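Local coordinates for protein PppA (Pseudomonas aeruginosa, PDB 6JKV) that regulates the type VI secretion system, binds manganese ions and probably acts as a protein serine/threonine phosphatase of the PP2C family, at residues D207-C212 against L257-F262; L143-G148 against A199-L204; Y29-Y34 against S48-E53. All blocks are in the same frame, centred on the assembly; numbering follows the deposited sequence.

Interaction 1 of 3, residues D207-C212 against L257-F262; sequences DSFLLC and LVVRAF
Phe209 and Val259 face each other as an antiparallel hydrogen-bonded pair, with Phe209 N 2.8 Å from Val259 O and the return bond running from Val259 N to Phe209 O. Leu211 and Leu257 repeat the exchange two residues on, and a fifth bond, Ala261 N to Asp207 O, is almost straight at 178°. This pattern matches the axes of strands 208-212 and 257-261, which lie 4.6 Å apart with their directions 163° from one another. In the alternate pairs the CA hydrogens turn to carbonyls, Val258 CA lying 3.2 Å from Phe209 O.

Side chains divide between two faces. Phe209, Leu211, Leu257 and Val259 share one, where Trp57 and Val59 of the second sheet meet the last three. Leu210 and Val258 lie on the other beneath helix 234-247, their branches meeting at an angle with Leu210 CD1 3.9 Å from Val258 CG2.

Arg260, also on this helix side, can be followed outward. Its CB is 4.1 Å from Ser208 OG. CG, anti to the backbone N, comes 4.0 Å from Asp207 O. A bend about the CG-CD bond (chi3 -81°) then folds the chain back, so that NE stands 3.7 Å from Ser208 OG. At the tip, the same OG sits 3.3 Å above the guanidinium plane, over its centre. The N-H groups lie in that plane and cannot aim at an atom above it, and NH2 instead bonds His231 O.

The chemistry therefore separates cleanly: directional cohesion between the strands is carried by backbone amides, the side chains add mostly apolar packing, and the serine-arginine pair touches without a hydrogen bond.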
loop_
_atom_site.group_PDB
_atom_site.type_symbol
_atom_site.label_atom_id
_atom_site.label_comp_id
_atom_site.label_asym_id
_atom_site.label_seq_id
_atom_site.Cartn_x
_atom_site.Cartn_y
_atom_site.Cartn_z
ATOM N N ASP A 207 7.007 -15.782 7.727
ATOM C CA ASP A 207 5.992 -14.702 7.683
ATOM C C ASP A 207 5.781 -14.285 6.233
ATOM O O ASP A 207 6.757 -14.291 5.472
ATOM C CB ASP A 207 6.405 -13.475 8.496
ATOM C CG ASP A 207 6.239 -13.651 9.993
ATOM O OD1 ASP A 207 5.764 -14.726 10.413
ATOM O OD2 ASP A 207 6.601 -12.707 10.731
ATOM N N SER A 208 4.538 -13.949 5.891
ATOM C CA SER A 208 4.137 -13.365 4.590
ATOM C C SER A 208 3.439 -12.034 4.850
ATOM O O SER A 208 2.845 -11.869 5.936
ATOM C CB SER A 208 3.225 -14.279 3.820
ATOM O OG SER A 208 3.969 -15.127 2.970
ATOM N N PHE A 209 3.495 -11.148 3.865
ATOM C CA PHE A 209 2.878 -9.806 3.927
ATOM C C PHE A 209 2.210 -9.517 2.595
ATOM O O PHE A 209 2.759 -9.882 1.548
ATOM C CB PHE A 209 3.921 -8.740 4.252
ATOM C CG PHE A 209 4.669 -9.002 5.527
ATOM C CD1 PHE A 209 4.138 -8.626 6.744
ATOM C CD2 PHE A 209 5.902 -9.627 5.503
ATOM C CE1 PHE A 209 4.831 -8.862 7.920
ATOM C CE2 PHE A 209 6.599 -9.856 6.679
ATOM C CZ PHE A 209 6.062 -9.474 7.882
ATOM N N LEU A 210 1.052 -8.876 2.659
ATOM C CA LEU A 210 0.330 -8.388 1.469
ATOM C C LEU A 210 0.078 -6.891 1.625
ATOM O O LEU A 210 -0.583 -6.501 2.599
ATOM C CB LEU A 210 -0.992 -9.143 1.322
ATOM C CG LEU A 210 -1.954 -8.520 0.313
ATOM C CD1 LEU A 210 -1.449 -8.754 -1.102
ATOM C CD2 LEU A 210 -3.362 -9.062 0.488
ATOM N N LEU A 211 0.622 -6.113 0.697
ATOM C CA LEU A 211 0.252 -4.699 0.476
ATOM C C LEU A 211 -0.715 -4.665 -0.710
ATOM O O LEU A 211 -0.427 -5.300 -1.761
ATOM C CB LEU A 211 1.508 -3.875 0.187
ATOM C CG LEU A 211 2.532 -3.772 1.316
ATOM C CD1 LEU A 211 3.416 -5.010 1.412
ATOM C CD2 LEU A 211 3.402 -2.537 1.108
ATOM N N CYS A 212 -1.833 -3.962 -0.570
ATOM C CA CYS A 212 -2.835 -3.930 -1.657
ATOM C C CYS A 212 -3.621 -2.626 -1.629
ATOM O O CYS A 212 -3.699 -1.965 -0.574
ATOM C CB CYS A 212 -3.769 -5.137 -1.595
ATOM S SG CYS A 212 -4.911 -5.172 -0.187
ATOM N N LEU A 257 0.941 -6.701 -3.830
ATOM C CA LEU A 257 2.397 -6.852 -3.616
ATOM C C LEU A 257 2.588 -7.786 -2.425
ATOM O O LEU A 257 2.067 -7.473 -1.330
ATOM C CB LEU A 257 3.011 -5.474 -3.368
ATOM C CG LEU A 257 4.507 -5.359 -3.638
ATOM C CD1 LEU A 257 4.879 -3.937 -4.060
ATOM C CD2 LEU A 257 5.280 -5.778 -2.400
ATOM N N VAL A 258 3.273 -8.906 -2.651
ATOM C CA VAL A 258 3.477 -9.951 -1.613
ATOM C C VAL A 258 4.960 -10.001 -1.265
ATOM O O VAL A 258 5.799 -9.973 -2.182
ATOM C CB VAL A 258 2.920 -11.320 -2.044
ATOM C CG1 VAL A 258 3.431 -12.446 -1.149
ATOM C CG2 VAL A 258 1.403 -11.287 -2.043
ATOM N N VAL A 259 5.244 -10.039 0.031
ATOM C CA VAL A 259 6.613 -10.169 0.581
ATOM C C VAL A 259 6.631 -11.417 1.462
ATOM O O VAL A 259 5.700 -11.602 2.276
ATOM C CB VAL A 259 7.022 -8.913 1.368
ATOM C CG1 VAL A 259 8.448 -9.007 1.884
ATOM C CG2 VAL A 259 6.850 -7.654 0.532
ATOM N N ARG A 260 7.669 -12.232 1.311
ATOM C CA ARG A 260 7.859 -13.448 2.129
ATOM C C ARG A 260 9.234 -13.401 2.794
ATOM O O ARG A 260 10.219 -13.151 2.091
ATOM C CB ARG A 260 7.719 -14.708 1.275
ATOM C CG ARG A 260 7.888 -15.989 2.080
ATOM C CD ARG A 260 7.612 -17.211 1.244
ATOM N NE ARG A 260 6.189 -17.491 1.127
ATOM C CZ ARG A 260 5.461 -18.088 2.056
ATOM N NH1 ARG A 260 6.010 -18.439 3.211
ATOM N NH2 ARG A 260 4.181 -18.333 1.823
ATOM N N ALA A 261 9.275 -13.665 4.102
ATOM C CA ALA A 261 10.510 -13.694 4.911
ATOM C C ALA A 261 11.016 -15.132 5.034
ATOM O O ALA A 261 10.178 -16.044 5.183
ATOM C CB ALA A 261 10.241 -13.092 6.264
ATOM N N PHE A 262 12.341 -15.314 5.003
ATOM C CA PHE A 262 13.008 -16.634 5.171
ATOM C C PHE A 262 14.028 -16.575 6.308
ATOM O O PHE A 262 14.603 -15.513 6.464
ATOM C CB PHE A 262 13.678 -17.083 3.870
ATOM C CG PHE A 262 12.736 -17.283 2.711
ATOM C CD1 PHE A 262 12.245 -16.202 1.996
ATOM C CD2 PHE A 262 12.340 -18.560 2.332
ATOM C CE1 PHE A 262 11.375 -16.390 0.935
ATOM C CE2 PHE A 262 11.477 -18.749 1.262
ATOM C CZ PHE A 262 10.996 -17.664 0.565
#

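Interaction 2 of 3, residues L143-G148 against A199-L204; sequences LYRLRG and AALHVL
The strand segments carrying Arg147 and His202 run nearly parallel, 18° apart in direction, but their axes stay 11.0 Å from each other, so side chains and water must bridge the gap. At the inner end Leu143 and Leu201 reach tip to tip, CD2 of the first 4.0 Å from CD1 of the second. Farther along, Arg147 NH2 donates to His202 O at 2.8 Å; the acceptor lies near the guanidinium plane, though the bond is bent to 135°.

Arg145 reaches the same residue indirectly. Its NH1 donates to two waters at the guanidinium edge: one, 2.9 Å from NH1, passes a hydrogen to His202 O, and the other, 2.7 Å from NH1, accepts from His202 N. The two guanidinium groups overlap at their rims, planes tilted by roughly 33°, Arg145 NH1 lying 3.1 Å above the Arg147 plane. Leu201 CD2 covers the far face of Arg145, and Leu204 CD1 sits 3.9 Å over the centre of the far face of Arg147. Salt bridges to Glu152 (Arg145) and Asp207 (Arg147) probably offset the closeness of like charges.

Strand 142-147 facing strand 197-202, outermost of the other sheet, is consistent with the edge of the PP2C beta sandwich.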
loop_
_atom_site.group_PDB
_atom_site.type_symbol
_atom_site.label_atom_id
_atom_site.label_comp_id
_atom_site.label_asym_id
_atom_site.label_seq_id
_atom_site.Cartn_x
_atom_site.Cartn_y
_atom_site.Cartn_z
ATOM N N LEU A 143 -2.015 -3.237 4.564
ATOM C CA LEU A 143 -0.997 -4.278 4.804
ATOM C C LEU A 143 -1.609 -5.365 5.687
ATOM O O LEU A 143 -2.173 -5.032 6.757
ATOM C CB LEU A 143 0.227 -3.673 5.478
ATOM C CG LEU A 143 1.198 -4.715 6.017
ATOM C CD1 LEU A 143 2.018 -5.312 4.880
ATOM C CD2 LEU A 143 2.083 -4.121 7.090
ATOM N N TYR A 144 -1.485 -6.610 5.236
ATOM C CA TYR A 144 -1.834 -7.823 6.005
ATOM C C TYR A 144 -0.569 -8.632 6.286
ATOM O O TYR A 144 0.384 -8.578 5.496
ATOM C CB TYR A 144 -2.802 -8.712 5.231
ATOM C CG TYR A 144 -4.175 -8.149 4.982
ATOM C CD1 TYR A 144 -4.419 -7.326 3.893
ATOM C CD2 TYR A 144 -5.242 -8.490 5.793
ATOM C CE1 TYR A 144 -5.690 -6.838 3.638
ATOM C CE2 TYR A 144 -6.516 -8.013 5.549
ATOM C CZ TYR A 144 -6.740 -7.186 4.465
ATOM O OH TYR A 144 -7.998 -6.722 4.198
ATOM N N ARG A 145 -0.585 -9.384 7.379
ATOM C CA ARG A 145 0.466 -10.385 7.666
ATOM C C ARG A 145 -0.169 -11.771 7.712
ATOM O O ARG A 145 -1.171 -11.938 8.409
ATOM C CB ARG A 145 1.183 -10.069 8.975
ATOM C CG ARG A 145 2.057 -11.216 9.465
ATOM C CD ARG A 145 2.872 -10.874 10.683
ATOM N NE ARG A 145 2.018 -10.600 11.823
ATOM C CZ ARG A 145 2.445 -10.132 12.987
ATOM N NH1 ARG A 145 3.731 -9.878 13.167
ATOM N NH2 ARG A 145 1.576 -9.885 13.949
ATOM N N LEU A 146 0.405 -12.718 6.974
ATOM C CA LEU A 146 0.074 -14.152 7.096
ATOM C C LEU A 146 1.159 -14.823 7.932
ATOM O O LEU A 146 2.336 -14.806 7.522
ATOM C CB LEU A 146 -0.020 -14.787 5.709
ATOM C CG LEU A 146 -0.469 -16.244 5.698
ATOM C CD1 LEU A 146 -1.968 -16.329 5.921
ATOM C CD2 LEU A 146 -0.087 -16.919 4.396
ATOM N N ARG A 147 0.766 -15.388 9.068
ATOM C CA ARG A 147 1.667 -16.133 9.968
ATOM C C ARG A 147 0.952 -17.401 10.436
ATOM O O ARG A 147 -0.184 -17.301 10.910
ATOM C CB ARG A 147 2.070 -15.251 11.149
ATOM C CG ARG A 147 2.886 -15.974 12.210
ATOM C CD ARG A 147 3.266 -15.009 13.317
ATOM N NE ARG A 147 4.378 -14.145 12.949
ATOM C CZ ARG A 147 4.887 -13.185 13.723
ATOM N NH1 ARG A 147 4.371 -12.945 14.914
ATOM N NH2 ARG A 147 5.912 -12.467 13.306
ATOM N N GLY A 148 1.614 -18.549 10.294
ATOM C CA GLY A 148 1.050 -19.861 10.662
ATOM C C GLY A 148 -0.283 -20.128 9.984
ATOM O O GLY A 148 -1.165 -20.711 10.628
ATOM N N ALA A 199 2.901 1.157 12.381
ATOM C CA ALA A 199 2.857 -0.079 13.188
ATOM C C ALA A 199 4.191 -0.799 13.048
ATOM O O ALA A 199 4.635 -1.027 11.907
ATOM C CB ALA A 199 1.705 -0.955 12.765
ATOM N N ALA A 200 4.809 -1.126 14.180
ATOM C CA ALA A 200 6.055 -1.916 14.232
ATOM C C ALA A 200 5.696 -3.402 14.198
ATOM O O ALA A 200 4.643 -3.785 14.753
ATOM C CB ALA A 200 6.852 -1.579 15.462
ATOM N N LEU A 201 6.547 -4.194 13.549
ATOM C CA LEU A 201 6.348 -5.655 13.391
ATOM C C LEU A 201 7.646 -6.367 13.750
ATOM O O LEU A 201 8.714 -5.917 13.327
ATOM C CB LEU A 201 5.944 -5.969 11.949
ATOM C CG LEU A 201 4.621 -5.371 11.468
ATOM C CD1 LEU A 201 4.532 -5.441 9.949
ATOM C CD2 LEU A 201 3.438 -6.086 12.101
ATOM N N HIS A 202 7.533 -7.434 14.531
ATOM C CA HIS A 202 8.592 -8.449 14.699
ATOM C C HIS A 202 8.387 -9.515 13.622
ATOM O O HIS A 202 7.307 -10.108 13.571
ATOM C CB HIS A 202 8.566 -9.001 16.121
ATOM C CG HIS A 202 9.364 -10.246 16.289
ATOM N ND1 HIS A 202 10.752 -10.256 16.309
ATOM C CD2 HIS A 202 8.975 -11.529 16.419
ATOM C CE1 HIS A 202 11.178 -11.493 16.452
ATOM N NE2 HIS A 202 10.113 -12.288 16.536
ATOM N N VAL A 203 9.385 -9.706 12.769
ATOM C CA VAL A 203 9.301 -10.640 11.611
ATOM C C VAL A 203 9.898 -11.981 12.030
ATOM O O VAL A 203 10.995 -11.993 12.619
ATOM C CB VAL A 203 10.017 -10.088 10.368
ATOM C CG1 VAL A 203 9.666 -10.915 9.143
ATOM C CG2 VAL A 203 9.699 -8.616 10.151
ATOM N N LEU A 204 9.176 -13.061 11.745
ATOM C CA LEU A 204 9.681 -14.443 11.902
ATOM C C LEU A 204 9.898 -15.057 10.528
ATOM O O LEU A 204 9.164 -14.751 9.586
ATOM C CB LEU A 204 8.672 -15.271 12.702
ATOM C CG LEU A 204 8.616 -14.974 14.196
ATOM C CD1 LEU A 204 7.524 -15.797 14.857
ATOM C CD2 LEU A 204 9.970 -15.227 14.847
HETATM O O HOH W 1 6.071 -9.769 11.431
HETATM O O HOH W 2 5.151 -8.474 15.030
#

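Interaction 3 of 3, residues Y29-Y34 against S48-E53; sequences YRSASY and SLDAPE
Strands 29-34 and 48-51, bearing Ser31 and Asp50, run antiparallel at 157° with axes 7.4 Å apart, too distant for backbone pairing, so side chains and water make the connection. Ser31 OG donates to Asp50 OD1 across a short 2.5 Å, entering on the syn lone pair, the side of the other carboxylate oxygen. Asp50 presents that oxygen because its CG is anti to the backbone N (chi1 -177°), which carries the carboxylate toward the opposite strand. Pro52 flanks the same hydroxyl, its CG 3.4 Å from Ser31 OG, while Trp57 NE1 gives OG a weak second bond.

Each strand is the outermost of its own sheet, so the contact joins the sheets of the PP2C beta sandwich along one margin, where Trp57 of strand 56-63 also packs against Asp50 and Pro52.

Farther along, Ser33 and Ser48 point toward each other, but their OG atoms remain 3.8 Å apart. One water fills the role of link, hydrogen-bonded to Ser33 OG at 2.9 Å and to Ser48 OG at 2.6 Å. A second water donates to Asp50 OD2 and accepts a weak bond from Ser33 N at 3.1 Å. At the start of the strand Tyr29 O lies 4.2 Å from Pro52 CB, whereas its ring turns away to Trp57 and its hydroxyl bonds Gly130 O.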
loop_
_atom_site.group_PDB
_atom_site.type_symbol
_atom_site.label_atom_id
_atom_site.label_comp_id
_atom_site.label_asym_id
_atom_site.label_seq_id
_atom_site.Cartn_x
_atom_site.Cartn_y
_atom_site.Cartn_z
ATOM N N TYR A 29 14.334 -11.688 2.125
ATOM C CA TYR A 29 12.980 -11.231 1.742
ATOM C C TYR A 29 12.802 -11.440 0.239
ATOM O O TYR A 29 13.606 -10.912 -0.521
ATOM C CB TYR A 29 12.781 -9.768 2.131
ATOM C CG TYR A 29 12.573 -9.545 3.609
ATOM C CD1 TYR A 29 11.330 -9.744 4.192
ATOM C CD2 TYR A 29 13.623 -9.161 4.431
ATOM C CE1 TYR A 29 11.124 -9.545 5.548
ATOM C CE2 TYR A 29 13.439 -8.975 5.791
ATOM C CZ TYR A 29 12.188 -9.170 6.352
ATOM O OH TYR A 29 12.049 -8.985 7.696
ATOM N N ARG A 30 11.815 -12.255 -0.137
ATOM C CA ARG A 30 11.321 -12.405 -1.527
ATOM C C ARG A 30 10.095 -11.524 -1.688
ATOM O O ARG A 30 9.308 -11.444 -0.737
ATOM C CB ARG A 30 10.849 -13.825 -1.831
ATOM C CG ARG A 30 11.869 -14.698 -2.528
ATOM C CD ARG A 30 11.191 -15.866 -3.210
ATOM N NE ARG A 30 12.040 -17.052 -3.241
ATOM C CZ ARG A 30 12.860 -17.387 -4.230
ATOM N NH1 ARG A 30 12.973 -16.634 -5.305
ATOM N NH2 ARG A 30 13.579 -18.488 -4.140
ATOM N N SER A 31 9.909 -10.939 -2.867
ATOM C CA SER A 31 8.758 -10.049 -3.114
ATOM C C SER A 31 8.382 -10.077 -4.587
ATOM O O SER A 31 9.230 -10.400 -5.430
ATOM C CB SER A 31 9.046 -8.642 -2.636
ATOM O OG SER A 31 10.187 -8.103 -3.290
ATOM N N ALA A 32 7.131 -9.743 -4.858
ATOM C CA ALA A 32 6.584 -9.618 -6.221
ATOM C C ALA A 32 5.393 -8.668 -6.164
ATOM O O ALA A 32 4.722 -8.598 -5.118
ATOM C CB ALA A 32 6.184 -10.969 -6.774
ATOM N N SER A 33 5.155 -7.962 -7.262
ATOM C CA SER A 33 4.043 -7.000 -7.399
ATOM C C SER A 33 3.366 -7.224 -8.744
ATOM O O SER A 33 4.053 -7.599 -9.718
ATOM C CB SER A 33 4.519 -5.587 -7.292
ATOM O OG SER A 33 5.195 -5.223 -8.485
ATOM N N TYR A 34 2.060 -7.006 -8.773
ATOM C CA TYR A 34 1.256 -7.052 -10.013
ATOM C C TYR A 34 0.076 -6.102 -9.848
ATOM O O TYR A 34 -0.538 -6.076 -8.773
ATOM C CB TYR A 34 0.800 -8.476 -10.321
ATOM C CG TYR A 34 0.122 -8.635 -11.656
ATOM C CD1 TYR A 34 0.651 -8.074 -12.806
ATOM C CD2 TYR A 34 -1.051 -9.362 -11.776
ATOM C CE1 TYR A 34 0.025 -8.219 -14.034
ATOM C CE2 TYR A 34 -1.677 -9.532 -13.001
ATOM C CZ TYR A 34 -1.152 -8.936 -14.130
ATOM O OH TYR A 34 -1.748 -9.090 -15.351
ATOM N N SER A 48 3.087 1.090 -7.512
ATOM C CA SER A 48 3.783 0.245 -6.524
ATOM C C SER A 48 5.286 0.406 -6.696
ATOM O O SER A 48 5.731 0.782 -7.778
ATOM C CB SER A 48 3.345 -1.196 -6.620
ATOM O OG SER A 48 3.782 -1.782 -7.830
ATOM N N LEU A 49 6.014 0.148 -5.614
ATOM C CA LEU A 49 7.485 0.051 -5.613
ATOM C C LEU A 49 7.875 -1.270 -4.947
ATOM O O LEU A 49 7.532 -1.487 -3.763
ATOM C CB LEU A 49 8.099 1.241 -4.877
ATOM C CG LEU A 49 9.615 1.137 -4.731
ATOM C CD1 LEU A 49 10.280 1.384 -6.079
ATOM C CD2 LEU A 49 10.154 2.083 -3.669
ATOM N N ASP A 50 8.571 -2.119 -5.694
ATOM C CA ASP A 50 9.076 -3.421 -5.206
ATOM C C ASP A 50 10.601 -3.323 -5.116
ATOM O O ASP A 50 11.271 -3.688 -6.088
ATOM C CB ASP A 50 8.584 -4.542 -6.121
ATOM C CG ASP A 50 9.001 -5.923 -5.656
ATOM O OD1 ASP A 50 9.155 -6.108 -4.428
ATOM O OD2 ASP A 50 9.183 -6.808 -6.521
ATOM N N ALA A 51 11.126 -2.818 -3.998
ATOM C CA ALA A 51 12.575 -2.580 -3.818
ATOM C C ALA A 51 13.075 -3.405 -2.637
ATOM O O ALA A 51 13.478 -2.856 -1.609
ATOM C CB ALA A 51 12.863 -1.103 -3.646
ATOM N N PRO A 52 13.108 -4.750 -2.754
ATOM C CA PRO A 52 13.659 -5.576 -1.678
ATOM C C PRO A 52 15.160 -5.325 -1.486
ATOM O O PRO A 52 15.647 -5.611 -0.425
ATOM C CB PRO A 52 13.389 -7.014 -2.146
ATOM C CG PRO A 52 13.314 -6.907 -3.654
ATOM C CD PRO A 52 12.694 -5.553 -3.920
ATOM N N GLU A 53 15.835 -4.773 -2.500
ATOM C CA GLU A 53 17.265 -4.376 -2.413
ATOM C C GLU A 53 17.439 -3.220 -1.419
ATOM O O GLU A 53 18.591 -2.991 -1.001
ATOM C CB GLU A 53 17.835 -4.008 -3.789
ATOM C CG GLU A 53 17.293 -2.716 -4.384
ATOM C CD GLU A 53 15.984 -2.847 -5.147
ATOM O OE1 GLU A 53 15.319 -3.909 -5.053
ATOM O OE2 GLU A 53 15.623 -1.875 -5.834
HETATM O O HOH W 3 6.101 -2.462 -8.702
HETATM O O HOH W 4 7.866 -7.230 -8.506
#

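Interaction 1 supplies neighbouring inner strands of one sheet, with strand 142-147 of interaction 2 on one side and strand 29-36 of interaction 3 on the other. Its centre is about 9 Å from each of theirs, which are themselves about 16 Å apart. Asp207 OD2 to Arg147 NH2, a salt bridge of 2.7 Å, ties interaction 1 to interaction 2; Arg260 N to Arg30 O, 2.7 Å, probably ties it to interaction 3. Interactions 2 and 3 touch where Val203 CG1 lies 3.4 Å from Tyr29 OH. The metal site lies beyond direct reach: the side chains of Leu211 and Ser48 are each about 13 Å from a manganese ion, and interaction 2 lies away from it.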